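Local coordinates for N-acetyltransferase family protein (Bacillus anthracis, PDB 3LNB) that catalyses transfer of an acetyl group from acetyl-coenzyme A to arylamines, and inactivates the drug sulfamethoxazole, at residues A[78-82]-A[83-87]. The protein carries 1 engineered substitution. Numbering follows the deposited sequence.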
ATOM      1  N   ILE A  78      14.900 -10.518  -3.165  1.00 18.03           N
ATOM      2  CA  ILE A  78      14.127  -9.605  -3.993  1.00 19.46           C
ATOM      3  C   ILE A  78      14.151  -9.931  -5.482  1.00 18.81           C
ATOM      4  O   ILE A  78      15.214  -9.941  -6.106  1.00 18.83           O
ATOM      5  CB  ILE A  78      14.650  -8.172  -3.833  1.00 20.92           C
ATOM      6  CG1 ILE A  78      14.798  -7.848  -2.348  1.00 20.96           C
ATOM      7  CG2 ILE A  78      13.706  -7.190  -4.526  1.00 22.20           C
ATOM      8  CD1 ILE A  78      15.949  -6.899  -2.048  1.00 24.36           C
ATOM      9  N   LYS A  79      12.975 -10.190  -6.040  1.00 18.58           N
ATOM     10  CA  LYS A  79      12.829 -10.479  -7.465  1.00 19.60           C
ATOM     11  C   LYS A  79      12.282  -9.235  -8.147  1.00 19.47           C
ATOM     12  O   LYS A  79      11.767  -8.326  -7.490  1.00 19.28           O
ATOM     13  CB  LYS A  79      11.839 -11.622  -7.700  1.00 20.24           C
ATOM     14  CG  LYS A  79      12.343 -12.993  -7.321  1.00 22.59           C
ATOM     15  CD  LYS A  79      11.316 -14.079  -7.647  1.00 22.46           C
ATOM     16  CE  LYS A  79      11.182 -14.292  -9.143  1.00 23.16           C
ATOM     17  NZ  LYS A  79      10.643 -15.641  -9.457  1.00 23.12           N
ATOM     18  N   ASN A  80      12.394  -9.190  -9.468  1.00 19.24           N
ATOM     19  CA  ASN A  80      11.862  -8.058 -10.208  1.00 17.63           C
ATOM     20  C   ASN A  80      10.348  -8.180 -10.140  1.00 16.20           C
ATOM     21  O   ASN A  80       9.806  -9.268  -9.920  1.00 13.92           O
ATOM     22  CB  ASN A  80      12.326  -8.094 -11.664  1.00 19.02           C
ATOM     23  CG  ASN A  80      12.208  -9.471 -12.272  1.00 20.30           C
ATOM     24  OD1 ASN A  80      12.908 -10.394 -11.867  1.00 21.60           O
ATOM     25  ND2 ASN A  80      11.317  -9.619 -13.251  1.00 20.22           N
ATOM     26  N   ILE A  81       9.669  -7.057 -10.334  1.00 15.66           N
ATOM     27  CA  ILE A  81       8.222  -7.022 -10.282  1.00 14.66           C
ATOM     28  C   ILE A  81       7.606  -7.415 -11.624  1.00 15.26           C
ATOM     29  O   ILE A  81       8.028  -6.936 -12.676  1.00 13.15           O
ATOM     30  CB  ILE A  81       7.738  -5.604  -9.907  1.00 17.27           C
ATOM     31  CG1 ILE A  81       8.476  -5.118  -8.652  1.00 17.22           C
ATOM     32  CG2 ILE A  81       6.235  -5.605  -9.690  1.00 16.82           C
ATOM     33  CD1 ILE A  81       8.230  -5.948  -7.420  1.00 17.97           C
ATOM     34  N   SER A  82       6.613  -8.299 -11.567  1.00 13.54           N
ATOM     35  CA  SER A  82       5.889  -8.762 -12.742  1.00 14.19           C
ATOM     36  C   SER A  82       4.566  -9.339 -12.246  1.00 14.80           C
ATOM     37  O   SER A  82       4.446  -9.712 -11.074  1.00 13.31           O
ATOM     38  CB  SER A  82       6.673  -9.845 -13.487  1.00 14.15           C
ATOM     39  OG  SER A  82       6.534 -11.101 -12.848  1.00 14.72           O
ATOM     40  N   LYS A  83       3.575  -9.406 -13.132  1.00 14.93           N
ATOM     41  CA  LYS A  83       2.268  -9.941 -12.764  1.00 15.98           C
ATOM     42  C   LYS A  83       2.430 -11.306 -12.098  1.00 16.69           C
ATOM     43  O   LYS A  83       1.983 -11.523 -10.968  1.00 16.86           O
ATOM     44  CB  LYS A  83       1.376 -10.081 -14.006  1.00 17.35           C
ATOM     45  CG  LYS A  83       0.051 -10.792 -13.726  1.00 19.54           C
ATOM     46  CD  LYS A  83      -0.752 -11.037 -14.995  1.00 21.29           C
ATOM     47  CE  LYS A  83      -1.250  -9.742 -15.594  1.00 23.92           C
ATOM     48  NZ  LYS A  83      -1.910  -9.975 -16.912  1.00 26.20           N
ATOM     49  N   ASN A  84       3.082 -12.220 -12.806  1.00 15.79           N
ATOM     50  CA  ASN A  84       3.301 -13.559 -12.302  1.00 17.73           C
ATOM     51  C   ASN A  84       3.998 -13.589 -10.944  1.00 16.79           C
ATOM     52  O   ASN A  84       3.560 -14.300 -10.044  1.00 14.85           O
ATOM     53  CB  ASN A  84       4.120 -14.374 -13.303  1.00 20.70           C
ATOM     54  CG  ASN A  84       4.679 -15.622 -12.690  1.00 24.90           C
ATOM     55  OD1 ASN A  84       3.979 -16.628 -12.551  1.00 30.02           O
ATOM     56  ND2 ASN A  84       5.941 -15.563 -12.275  1.00 27.40           N
ATOM     57  N   ASN A  85       5.087 -12.831 -10.804  1.00 16.78           N
ATOM     58  CA  ASN A  85       5.826 -12.791  -9.544  1.00 17.08           C
ATOM     59  C   ASN A  85       4.969 -12.240  -8.408  1.00 16.73           C
ATOM     60  O   ASN A  85       5.086 -12.668  -7.262  1.00 15.87           O
ATOM     61  CB  ASN A  85       7.104 -11.956  -9.693  1.00 17.31           C
ATOM     62  CG  ASN A  85       8.166 -12.673 -10.509  1.00 19.89           C
ATOM     63  OD1 ASN A  85       8.120 -13.896 -10.651  1.00 18.67           O
ATOM     64  ND2 ASN A  85       9.135 -11.924 -11.033  1.00 19.47           N
ATOM     65  N   LEU A  86       4.107 -11.287  -8.735  1.00 16.11           N
ATOM     66  CA  LEU A  86       3.221 -10.703  -7.743  1.00 15.90           C
ATOM     67  C   LEU A  86       2.176 -11.733  -7.325  1.00 15.65           C
ATOM     68  O   LEU A  86       1.904 -11.900  -6.138  1.00 13.93           O
ATOM     69  CB  LEU A  86       2.551  -9.450  -8.310  1.00 16.57           C
ATOM     70  CG  LEU A  86       3.520  -8.273  -8.473  1.00 16.64           C
ATOM     71  CD1 LEU A  86       2.862  -7.166  -9.255  1.00 17.06           C
ATOM     72  CD2 LEU A  86       3.957  -7.784  -7.107  1.00 17.08           C
ATOM     73  N   VAL A  87       1.593 -12.426  -8.297  1.00 16.25           N
ATOM     74  CA  VAL A  87       0.597 -13.450  -7.989  1.00 15.74           C
ATOM     75  C   VAL A  87       1.243 -14.544  -7.132  1.00 16.55           C
ATOM     76  O   VAL A  87       0.659 -15.008  -6.154  1.00 16.37           O
ATOM     77  CB  VAL A  87       0.018 -14.093  -9.281  1.00 17.48           C
ATOM     78  CG1 VAL A  87      -0.874 -15.285  -8.923  1.00 15.78           C
ATOM     79  CG2 VAL A  87      -0.781 -13.054 -10.074  1.00 15.96           C
TER
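S82 hands an extended loop over to helix 83-92 as its N-cap: its carbonyl O accepts the first i to i+4 helical bond, from L86 N at 2.8 Å, while residues 79-82 are extended without forming a strand. With its chi1 of 79° the hydroxyl sits between the backbone N and the carbonyl carbon and reaches N85 N, OG to N at 3.0 Å and nearly straight (164°). Serine suits the place because its short side chain can cap an amide that has no helical carbonyl before it. N85 faces back to the loop and ties it to the first turn: its ND2 donates to N80 O at 3.0 Å, tilted 33° from the carbonyl plane. Asparagine serves here with both ends of its amide, since OD1 takes weak bonds from K79 NZ and N84 ND2. Apart from these polar contacts, I81 CG2 meets L86 CD1 at 3.7 Å; both side chains are buried and touch E101 of helix 99-112, a place between loop and helix that suits branched aliphatic residues. N232 OD1 of helix 228-240 accepts from I81 N. L86 also covers the carbonyl its own N-H bonds, with CG 3.1 Å from S82 O.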